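PDB 5I7I: TRAP solute Binding Protein from Uncultured marine bacterium, which binds aromatic acids such as 3-hydroxybenzoate and probably hands them to a TRAP-type membrane transporter. Local coordinates for residues F142-G147 / G232-P237; M188-V193 / F215-L220; P208-P213 / D275-P280. All coordinates share one frame; numbering follows the deposited sequence.

Interaction 1: F142-G147 / G232-P237; sequences FCHAPG and GLYTTP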
loop_
_atom_site.group_PDB
_atom_site.type_symbol
_atom_site.label_atom_id
_atom_site.label_comp_id
_atom_site.label_asym_id
_atom_site.label_seq_id
_atom_site.Cartn_x
_atom_site.Cartn_y
_atom_site.Cartn_z
ATOM N N PHE A 142 4.314 -3.473 4.881
ATOM C CA PHE A 142 2.938 -3.724 5.284
ATOM C C PHE A 142 2.026 -3.234 4.167
ATOM O O PHE A 142 2.493 -2.910 3.073
ATOM C CB PHE A 142 2.648 -3.122 6.661
ATOM C CG PHE A 142 2.907 -1.646 6.803
ATOM C CD1 PHE A 142 4.153 -1.179 7.208
ATOM C CD2 PHE A 142 1.895 -0.726 6.591
ATOM C CE1 PHE A 142 4.366 0.166 7.410
ATOM C CE2 PHE A 142 2.108 0.621 6.797
ATOM C CZ PHE A 142 3.352 1.058 7.193
ATOM N N CYS A 143 0.717 -3.206 4.409
ATOM C CA CYS A 143 -0.206 -2.893 3.331
ATOM C C CYS A 143 -1.483 -2.323 3.911
ATOM O O CYS A 143 -1.723 -2.387 5.117
ATOM C CB CYS A 143 -0.489 -4.129 2.475
ATOM S SG CYS A 143 -1.269 -5.483 3.369
ATOM N N HIS A 144 -2.328 -1.816 3.023
ATOM C CA HIS A 144 -3.623 -1.292 3.415
ATOM C C HIS A 144 -4.675 -2.406 3.444
ATOM O O HIS A 144 -4.493 -3.499 2.901
ATOM C CB HIS A 144 -4.039 -0.105 2.530
ATOM C CG HIS A 144 -4.078 -0.352 1.044
ATOM N ND1 HIS A 144 -5.076 -1.076 0.422
ATOM C CD2 HIS A 144 -3.301 0.142 0.043
ATOM C CE1 HIS A 144 -4.889 -1.045 -0.889
ATOM N NE2 HIS A 144 -3.832 -0.298 -1.148
ATOM N N ALA A 145 -5.780 -2.139 4.119
ATOM C CA ALA A 145 -6.921 -3.035 4.008
ATOM C C ALA A 145 -7.358 -3.104 2.550
ATOM O O ALA A 145 -7.086 -2.194 1.776
ATOM C CB ALA A 145 -8.058 -2.517 4.878
ATOM N N PRO A 146 -8.006 -4.181 2.132
ATOM C CA PRO A 146 -8.306 -4.324 0.702
ATOM C C PRO A 146 -8.936 -3.088 0.084
ATOM O O PRO A 146 -9.833 -2.459 0.649
ATOM C CB PRO A 146 -9.242 -5.525 0.653
ATOM C CG PRO A 146 -8.810 -6.355 1.817
ATOM C CD PRO A 146 -8.458 -5.353 2.903
ATOM N N GLY A 147 -8.442 -2.729 -1.083
ATOM C CA GLY A 147 -8.982 -1.595 -1.794
ATOM C C GLY A 147 -10.404 -1.797 -2.287
ATOM O O GLY A 147 -10.900 -2.919 -2.433
ATOM N N GLY A 232 -10.178 -9.705 -0.145
ATOM C CA GLY A 232 -10.547 -8.461 -0.772
ATOM C C GLY A 232 -9.964 -8.333 -2.163
ATOM O O GLY A 232 -9.224 -9.184 -2.652
ATOM N N LEU A 233 -10.336 -7.243 -2.830
ATOM C CA LEU A 233 -10.026 -7.087 -4.247
ATOM C C LEU A 233 -8.529 -7.109 -4.500
ATOM O O LEU A 233 -8.057 -7.835 -5.379
ATOM C CB LEU A 233 -10.634 -5.773 -4.735
ATOM C CG LEU A 233 -10.570 -5.507 -6.224
ATOM C CD1 LEU A 233 -11.450 -6.535 -6.958
ATOM C CD2 LEU A 233 -11.017 -4.070 -6.516
ATOM N N TYR A 234 -7.771 -6.329 -3.739
ATOM C CA TYR A 234 -6.331 -6.213 -3.902
ATOM C C TYR A 234 -5.822 -5.407 -2.722
ATOM O O TYR A 234 -6.593 -4.733 -2.021
ATOM C CB TYR A 234 -5.946 -5.477 -5.206
ATOM C CG TYR A 234 -6.130 -3.981 -5.030
ATOM C CD1 TYR A 234 -7.381 -3.401 -5.121
ATOM C CD2 TYR A 234 -5.052 -3.157 -4.692
ATOM C CE1 TYR A 234 -7.565 -2.046 -4.889
ATOM C CE2 TYR A 234 -5.240 -1.784 -4.446
ATOM C CZ TYR A 234 -6.492 -1.243 -4.546
ATOM O OH TYR A 234 -6.734 0.090 -4.271
ATOM N N THR A 235 -4.510 -5.460 -2.531
ATOM C CA THR A 235 -3.825 -4.462 -1.732
ATOM C C THR A 235 -2.521 -4.142 -2.434
ATOM O O THR A 235 -2.156 -4.780 -3.428
ATOM C CB THR A 235 -3.580 -4.937 -0.294
ATOM O OG1 THR A 235 -3.133 -3.834 0.474
ATOM C CG2 THR A 235 -2.513 -6.012 -0.228
ATOM N N THR A 236 -1.814 -3.139 -1.918
ATOM C CA THR A 236 -0.501 -2.816 -2.468
ATOM C C THR A 236 0.494 -2.568 -1.331
ATOM O O THR A 236 0.145 -1.923 -0.328
ATOM C CB THR A 236 -0.549 -1.651 -3.482
ATOM O OG1 THR A 236 0.607 -1.643 -4.321
ATOM C CG2 THR A 236 -0.687 -0.296 -2.786
ATOM N N PRO A 237 1.691 -3.143 -1.410
ATOM C CA PRO A 237 2.648 -3.007 -0.306
ATOM C C PRO A 237 3.204 -1.603 -0.139
ATOM O O PRO A 237 3.599 -0.940 -1.104
ATOM C CB PRO A 237 3.750 -4.003 -0.663
ATOM C CG PRO A 237 3.052 -5.032 -1.422
ATOM C CD PRO A 237 2.041 -4.297 -2.253
HETATM O O HOH W 1 -4.453 1.248 -3.455
HETATM O O HOH W 2 -12.143 -5.286 -1.568
#

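Interaction 2: M188-V193 / F215-L220; sequences MPVPAV and FKLHEL. With 3HB (3-hydroxybenzoic acid), chain C.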
loop_
_atom_site.group_PDB
_atom_site.type_symbol
_atom_site.label_atom_id
_atom_site.label_comp_id
_atom_site.label_asym_id
_atom_site.label_seq_id
_atom_site.Cartn_x
_atom_site.Cartn_y
_atom_site.Cartn_z
ATOM N N MET A 188 -1.307 6.382 -11.563
ATOM C CA MET A 188 -0.736 7.612 -11.012
ATOM C C MET A 188 -0.655 7.511 -9.492
ATOM O O MET A 188 -1.475 6.816 -8.872
ATOM C CB MET A 188 -1.579 8.837 -11.378
ATOM C CG MET A 188 -2.947 8.856 -10.685
ATOM S SD MET A 188 -4.109 10.006 -11.432
ATOM C CE MET A 188 -4.408 9.156 -12.983
ATOM N N PRO A 189 0.309 8.189 -8.856
ATOM C CA PRO A 189 0.291 8.286 -7.390
ATOM C C PRO A 189 -0.969 8.980 -6.899
ATOM O O PRO A 189 -1.606 9.755 -7.616
ATOM C CB PRO A 189 1.553 9.094 -7.072
ATOM C CG PRO A 189 2.466 8.836 -8.249
ATOM C CD PRO A 189 1.531 8.795 -9.428
ATOM N N VAL A 190 -1.347 8.667 -5.672
ATOM C CA VAL A 190 -2.657 9.071 -5.162
ATOM C C VAL A 190 -2.861 10.586 -5.110
ATOM O O VAL A 190 -4.002 11.035 -5.289
ATOM C CB VAL A 190 -3.003 8.355 -3.840
ATOM C CG1 VAL A 190 -2.166 8.863 -2.699
ATOM C CG2 VAL A 190 -4.494 8.490 -3.526
ATOM N N PRO A 191 -1.846 11.427 -4.887
ATOM C CA PRO A 191 -2.128 12.873 -4.834
ATOM C C PRO A 191 -2.623 13.456 -6.150
ATOM O O PRO A 191 -3.136 14.574 -6.144
ATOM C CB PRO A 191 -0.786 13.493 -4.416
ATOM C CG PRO A 191 -0.042 12.371 -3.780
ATOM C CD PRO A 191 -0.431 11.164 -4.574
ATOM N N ALA A 192 -2.479 12.735 -7.263
ATOM C CA ALA A 192 -2.906 13.186 -8.584
ATOM C C ALA A 192 -4.348 12.806 -8.914
ATOM O O ALA A 192 -4.892 13.294 -9.915
ATOM C CB ALA A 192 -1.994 12.563 -9.646
ATOM N N VAL A 193 -4.983 11.980 -8.086
ATOM C CA VAL A 193 -6.274 11.393 -8.438
ATOM C C VAL A 193 -7.373 12.451 -8.474
ATOM O O VAL A 193 -8.208 12.470 -9.389
ATOM C CB VAL A 193 -6.615 10.278 -7.445
ATOM C CG1 VAL A 193 -8.054 9.823 -7.614
ATOM C CG2 VAL A 193 -5.670 9.109 -7.642
ATOM N N PHE A 215 -7.609 13.627 0.501
ATOM C CA PHE A 215 -7.655 14.258 -0.812
ATOM C C PHE A 215 -9.090 14.553 -1.253
ATOM O O PHE A 215 -9.335 14.811 -2.435
ATOM C CB PHE A 215 -6.946 13.368 -1.836
ATOM C CG PHE A 215 -5.525 13.070 -1.486
ATOM C CD1 PHE A 215 -4.534 13.979 -1.749
ATOM C CD2 PHE A 215 -5.181 11.853 -0.912
ATOM C CE1 PHE A 215 -3.215 13.699 -1.428
ATOM C CE2 PHE A 215 -3.869 11.561 -0.594
ATOM C CZ PHE A 215 -2.888 12.486 -0.852
ATOM N N LYS A 216 -10.044 14.546 -0.327
ATOM C CA LYS A 216 -11.448 14.846 -0.623
ATOM C C LYS A 216 -12.053 13.831 -1.586
ATOM O O LYS A 216 -13.051 14.114 -2.248
ATOM C CB LYS A 216 -11.644 16.275 -1.156
ATOM C CG LYS A 216 -11.118 17.391 -0.266
ATOM C CD LYS A 216 -11.295 18.740 -0.964
ATOM C CE LYS A 216 -11.091 19.919 -0.028
ATOM N NZ LYS A 216 -12.286 20.818 -0.043
ATOM N N LEU A 217 -11.458 12.651 -1.711
ATOM C CA LEU A 217 -11.898 11.730 -2.749
ATOM C C LEU A 217 -13.277 11.151 -2.471
ATOM O O LEU A 217 -13.932 10.664 -3.399
ATOM C CB LEU A 217 -10.902 10.584 -2.900
ATOM C CG LEU A 217 -9.525 11.033 -3.400
ATOM C CD1 LEU A 217 -8.528 9.899 -3.419
ATOM C CD2 LEU A 217 -9.614 11.650 -4.793
ATOM N N HIS A 218 -13.717 11.156 -1.222
ATOM C CA HIS A 218 -15.058 10.701 -0.889
ATOM C C HIS A 218 -16.118 11.742 -1.193
ATOM O O HIS A 218 -17.311 11.405 -1.168
ATOM C CB HIS A 218 -15.104 10.328 0.577
ATOM C CG HIS A 218 -14.886 11.497 1.467
ATOM N ND1 HIS A 218 -13.733 12.256 1.429
ATOM C CD2 HIS A 218 -15.691 12.068 2.386
ATOM C CE1 HIS A 218 -13.836 13.241 2.303
ATOM N NE2 HIS A 218 -15.013 13.144 2.899
ATOM N N GLU A 219 -15.709 12.990 -1.460
ATOM C CA GLU A 219 -16.603 13.999 -2.013
ATOM C C GLU A 219 -16.702 13.882 -3.523
ATOM O O GLU A 219 -17.778 14.103 -4.085
ATOM C CB GLU A 219 -16.133 15.410 -1.623
ATOM C CG GLU A 219 -16.190 15.672 -0.116
ATOM C CD GLU A 219 -15.707 17.067 0.275
ATOM O OE1 GLU A 219 -15.144 17.784 -0.576
ATOM O OE2 GLU A 219 -15.901 17.451 1.450
ATOM N N LEU A 220 -15.609 13.498 -4.181
ATOM C CA LEU A 220 -15.549 13.473 -5.630
ATOM C C LEU A 220 -16.044 12.164 -6.220
ATOM O O LEU A 220 -16.341 12.116 -7.416
ATOM C CB LEU A 220 -14.115 13.751 -6.081
ATOM C CG LEU A 220 -13.582 15.120 -5.691
ATOM C CD1 LEU A 220 -12.090 15.176 -5.892
ATOM C CD2 LEU A 220 -14.255 16.199 -6.505
HETATM C "C1'" 3HB C . -2.490 4.478 -3.306
HETATM O "O1'" 3HB C . -3.473 3.841 -3.763
HETATM O "O2'" 3HB C . -1.625 4.952 -4.087
HETATM C C1 3HB C . -2.368 4.743 -1.811
HETATM C C2 3HB C . -3.231 4.092 -0.932
HETATM C C3 3HB C . -3.143 4.323 0.418
HETATM C C4 3HB C . -2.226 5.216 0.908
HETATM C C5 3HB C . -1.359 5.866 0.034
HETATM C C6 3HB C . -1.428 5.637 -1.326
HETATM O O3 3HB C . -4.003 3.667 1.269
#

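Interaction 3: P208-P213 / D275-P280; sequences PWEIMP and DGFEVP. With 3HB (3-hydroxybenzoic acid), chain C.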
loop_
_atom_site.group_PDB
_atom_site.type_symbol
_atom_site.label_atom_id
_atom_site.label_comp_id
_atom_site.label_asym_id
_atom_site.label_seq_id
_atom_site.Cartn_x
_atom_site.Cartn_y
_atom_site.Cartn_z
ATOM N N PRO A 208 -8.168 2.062 -0.905
ATOM C CA PRO A 208 -8.916 1.786 0.318
ATOM C C PRO A 208 -9.600 3.060 0.789
ATOM O O PRO A 208 -9.333 4.156 0.306
ATOM C CB PRO A 208 -7.832 1.335 1.298
ATOM C CG PRO A 208 -6.634 2.142 0.864
ATOM C CD PRO A 208 -6.726 2.260 -0.637
ATOM N N TRP A 209 -10.504 2.920 1.752
ATOM C CA TRP A 209 -11.178 4.106 2.277
ATOM C C TRP A 209 -10.191 5.080 2.910
ATOM O O TRP A 209 -10.392 6.292 2.834
ATOM C CB TRP A 209 -12.200 3.712 3.331
ATOM C CG TRP A 209 -13.359 2.883 2.924
ATOM C CD1 TRP A 209 -13.630 1.605 3.333
ATOM C CD2 TRP A 209 -14.462 3.277 2.100
ATOM N NE1 TRP A 209 -14.818 1.181 2.811
ATOM C CE2 TRP A 209 -15.355 2.188 2.055
ATOM C CE3 TRP A 209 -14.796 4.447 1.417
ATOM C CZ2 TRP A 209 -16.546 2.235 1.349
ATOM C CZ3 TRP A 209 -15.978 4.493 0.729
ATOM C CH2 TRP A 209 -16.847 3.391 0.699
ATOM N N GLU A 210 -9.152 4.570 3.591
ATOM C CA GLU A 210 -8.432 5.377 4.582
ATOM C C GLU A 210 -7.745 6.577 3.968
ATOM O O GLU A 210 -7.586 7.599 4.643
ATOM C CB GLU A 210 -7.401 4.515 5.324
ATOM C CG GLU A 210 -6.229 4.021 4.466
ATOM C CD GLU A 210 -5.009 4.926 4.485
ATOM O OE1 GLU A 210 -4.068 4.660 3.695
ATOM O OE2 GLU A 210 -4.963 5.895 5.280
ATOM N N ILE A 211 -7.310 6.470 2.708
ATOM C CA ILE A 211 -6.563 7.546 2.050
ATOM C C ILE A 211 -7.490 8.609 1.485
ATOM O O ILE A 211 -7.035 9.706 1.154
ATOM C CB ILE A 211 -5.609 6.956 0.974
ATOM C CG1 ILE A 211 -4.590 7.988 0.480
ATOM C CG2 ILE A 211 -6.393 6.372 -0.182
ATOM C CD1 ILE A 211 -3.674 8.534 1.560
ATOM N N MET A 212 -8.785 8.321 1.372
ATOM C CA MET A 212 -9.649 9.175 0.561
ATOM C C MET A 212 -9.870 10.537 1.183
ATOM O O MET A 212 -9.813 11.543 0.453
ATOM C CB MET A 212 -10.969 8.466 0.276
ATOM C CG MET A 212 -10.795 7.278 -0.623
ATOM S SD MET A 212 -12.288 6.328 -0.910
ATOM C CE MET A 212 -13.282 7.467 -1.848
ATOM N N PRO A 213 -10.152 10.661 2.476
ATOM C CA PRO A 213 -10.513 11.992 2.986
ATOM C C PRO A 213 -9.370 12.978 2.908
ATOM O O PRO A 213 -9.613 14.187 2.807
ATOM C CB PRO A 213 -10.956 11.705 4.424
ATOM C CG PRO A 213 -11.420 10.266 4.384
ATOM C CD PRO A 213 -10.426 9.603 3.468
ATOM N N ASP A 275 -6.255 -1.448 9.167
ATOM C CA ASP A 275 -7.620 -1.950 9.234
ATOM C C ASP A 275 -8.510 -0.937 9.942
ATOM O O ASP A 275 -9.624 -0.638 9.497
ATOM C CB ASP A 275 -7.643 -3.293 9.965
ATOM C CG ASP A 275 -7.107 -4.449 9.125
ATOM O OD1 ASP A 275 -7.353 -4.449 7.902
ATOM O OD2 ASP A 275 -6.463 -5.345 9.700
ATOM N N GLY A 276 -8.037 -0.405 11.064
ATOM C CA GLY A 276 -8.838 0.560 11.795
ATOM C C GLY A 276 -9.076 1.841 11.023
ATOM O O GLY A 276 -10.123 2.491 11.183
ATOM N N PHE A 277 -8.096 2.270 10.221
ATOM C CA PHE A 277 -8.247 3.538 9.522
ATOM C C PHE A 277 -9.404 3.508 8.530
ATOM O O PHE A 277 -9.947 4.571 8.184
ATOM C CB PHE A 277 -6.988 3.897 8.737
ATOM C CG PHE A 277 -5.737 4.158 9.558
ATOM C CD1 PHE A 277 -5.759 4.657 10.852
ATOM C CD2 PHE A 277 -4.510 3.930 8.967
ATOM C CE1 PHE A 277 -4.572 4.898 11.528
ATOM C CE2 PHE A 277 -3.344 4.159 9.637
ATOM C CZ PHE A 277 -3.367 4.651 10.920
ATOM N N GLU A 278 -9.791 2.327 8.048
ATOM C CA GLU A 278 -10.927 2.259 7.130
ATOM C C GLU A 278 -12.211 2.758 7.774
ATOM O O GLU A 278 -13.086 3.270 7.068
ATOM C CB GLU A 278 -11.168 0.826 6.639
ATOM C CG GLU A 278 -10.082 0.224 5.809
ATOM C CD GLU A 278 -9.871 0.976 4.518
ATOM O OE1 GLU A 278 -10.644 0.754 3.556
ATOM O OE2 GLU A 278 -8.950 1.818 4.468
ATOM N N VAL A 279 -12.379 2.558 9.082
ATOM C CA VAL A 279 -13.675 2.745 9.733
ATOM C C VAL A 279 -14.111 4.207 9.697
ATOM O O VAL A 279 -15.205 4.497 9.192
ATOM C CB VAL A 279 -13.663 2.161 11.155
ATOM C CG1 VAL A 279 -14.996 2.422 11.847
ATOM C CG2 VAL A 279 -13.360 0.675 11.100
ATOM N N PRO A 280 -13.314 5.164 10.179
ATOM C CA PRO A 280 -13.797 6.550 10.152
ATOM C C PRO A 280 -13.885 7.078 8.741
ATOM O O PRO A 280 -14.738 7.918 8.457
ATOM C CB PRO A 280 -12.765 7.314 10.994
ATOM C CG PRO A 280 -11.549 6.427 11.020
ATOM C CD PRO A 280 -12.065 5.036 10.944
HETATM C "C1'" 3HB C . -2.490 4.478 -3.306
HETATM O "O1'" 3HB C . -3.473 3.841 -3.763
HETATM O "O2'" 3HB C . -1.625 4.952 -4.087
HETATM C C1 3HB C . -2.368 4.743 -1.811
HETATM C C2 3HB C . -3.231 4.092 -0.932
HETATM C C3 3HB C . -3.143 4.323 0.418
HETATM C C4 3HB C . -2.226 5.216 0.908
HETATM C C5 3HB C . -1.359 5.866 0.034
HETATM C C6 3HB C . -1.428 5.637 -1.326
HETATM O O3 3HB C . -4.003 3.667 1.269
#

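Interaction 1: F142-G147 / G232-P237
The carbonyl oxygen of His-144 takes a hydrogen bond of 2.8 Å from Thr-235 OG1. A chi1 of -170° swings this hydroxyl to the far side from the backbone N, while the methyl CG2 is turned to Cys-143 SG. The same OG1 sits over one face of the imidazole, nearer the ring's margin than its centre, and packs 3.3 Å from Cys-143 CB. The imidazole is held in a second way: His-144 ND1 donates to Ala-145 O at 2.7 Å, an almost straight bond (174°) that lies in the ring plane, with ND1 above the plane of the Ala-145 carbonyl. This bond probably keeps ND1 protonated and limits rotation of the ring. At the imidazole edge stands Tyr-234 CE2, 3.6 Å from His-144 CE1, the two rings being nearly perpendicular. One water joins His-144 NE2 to Tyr-234 OH, and Thr-236 CG2 packs beside NE2.

Farther along, Gly-147 N donates to Tyr-234 O at 2.9 Å, nearly along the C=O axis. Gly-147 CA rests 3.4 Å from Tyr-234 CE1, so close that a side chain there would collide with the ring. Pro-146 CB meets Gly-232 CA in an equally tight fit, and a second water links Gly-147 O to Leu-233 N. Residues 142-147 run from strand 136-143 of one sheet to strand 148-151 of the other, and 232-237 return from strand 223-227 to strand 237-243. Such paired connections between two lobes are characteristic of the hinge in periplasmic solute-binding proteins, here carrying His-144 of the ligand pocket.

Interaction 2: M188-V193 / F215-L220
Pro-191 and Phe-215 bring the two backbones to 7.0 Å between their CA atoms, where a turn with helical backbone angles at 190-192, leading into helix 193-198, faces the start of the short helix 217-220. Both pieces belong to the lobe built on the six-stranded sheet of this solute-binding protein, and their contact backs one wall of the aromatic-acid pocket. The turn is closed by bonds from Ala-192 N to Pro-189 O and from Val-193 N to Val-190 O. On the other side Lys-216 occupies the N-cap position, and its carbonyl receives the amides of Glu-219 and Leu-220.

No hydrogen bond spans the contact, which is wholly apolar in its side chains. Phe-215 extends its ring toward the turn, with CG anti to the carbonyl carbon (chi1 -58°). Its CE1 approaches Pro-191 CA at 3.7 Å, and the proline lies along the phenylalanine, with CB and CG near CE1 and CZ. Across the ring, Phe-215 CE2 touches Val-190 CG1 at 3.8 Å, the valine side chain crossing the phenylalanine at about a right angle. With an alanine in place of Phe-215, Val-190 CG1 and the Pro-191 ring would probably be left without their packing partner, weakening the support behind the ligand.

Deeper in, Leu-217 crosses Val-193, its CD2 meeting Val-193 CG1 at 3.7 Å, and both side chains also pack on Met-205 of strand 204-207. Val-190 has a further neighbour in the pocket: its chi1 of 71° turns one methyl to the ligand, and Val-190 CG1 meets the 3-hydroxybenzoate ring carbon C6 at 3.6 Å.

Interaction 3: P208-P213 / D275-P280
The indole of Trp-209 and the carboxylate of Glu-278 meet with their planes 37° apart, OE1 of the glutamate coming obliquely to within 3.1 Å of the indole CD1. Elsewhere the indole meets His-150 edge-to-face, and the Phe-277 ring pairs likewise with Trp-274. The carboxylate spans two consecutive amides at the start of the turn 209-212, whose backbone angles are helical. Trp-209 N donates to Glu-278 OE1 at 2.8 Å on the syn side, close to the carboxylate plane, whereas Glu-210 N reaches OE2 at 2.9 Å from above that plane, 38° out of it. A salt bridge from Lys-148 to OE1 probably helps to balance the buried charge. Pro-208 CB and Glu-210 CB close in on Glu-278 OE2, and Glu-210 CB also rests 3.5 Å from Phe-277 CB.

Glu-210 bends sharply at chi2 (92°), carrying its own carboxylate away from that of Glu-278 and into the pocket, where OE1 accepts the ligand hydroxyl O3 at 2.6 Å. Asn-38 binds the other oxygen, OE2, and Trp-274 NE1 adds a weak bond to OE1. Pro-208 CG touches O3 at 3.1 Å, and Ile-211 packs along the ring carbons C3 to C5. Glu-278 of helix 264-287 thus probably acts as a second-shell residue that helps to hold the loop after strand 204-207, which forms the hydroxyl-recognising end of the 3-hydroxybenzoate site.

The three contacts gather round one bound 3-hydroxybenzoate. Interactions 1 and 3, with centres about 12 Å apart, touch directly: Ala-145 CB packs 3.5 Å from Glu-278 CG, and His-144 CG lies 3.6 Å from Pro-208 CG, joining the hinge to the loop at the ligand hydroxyl. Interactions 2 and 3 also meet, through a probable hydrogen bond of 2.9 Å from Leu-217 N to Met-212 O and through Val-190 CG2 against Ile-211 CG1 beside the ligand. Interactions 1 and 2 do not touch; their nearest atoms are about 9 Å apart. Tyr-94 and Arg-168, which also hydrogen-bond the ligand, help to complete the pocket.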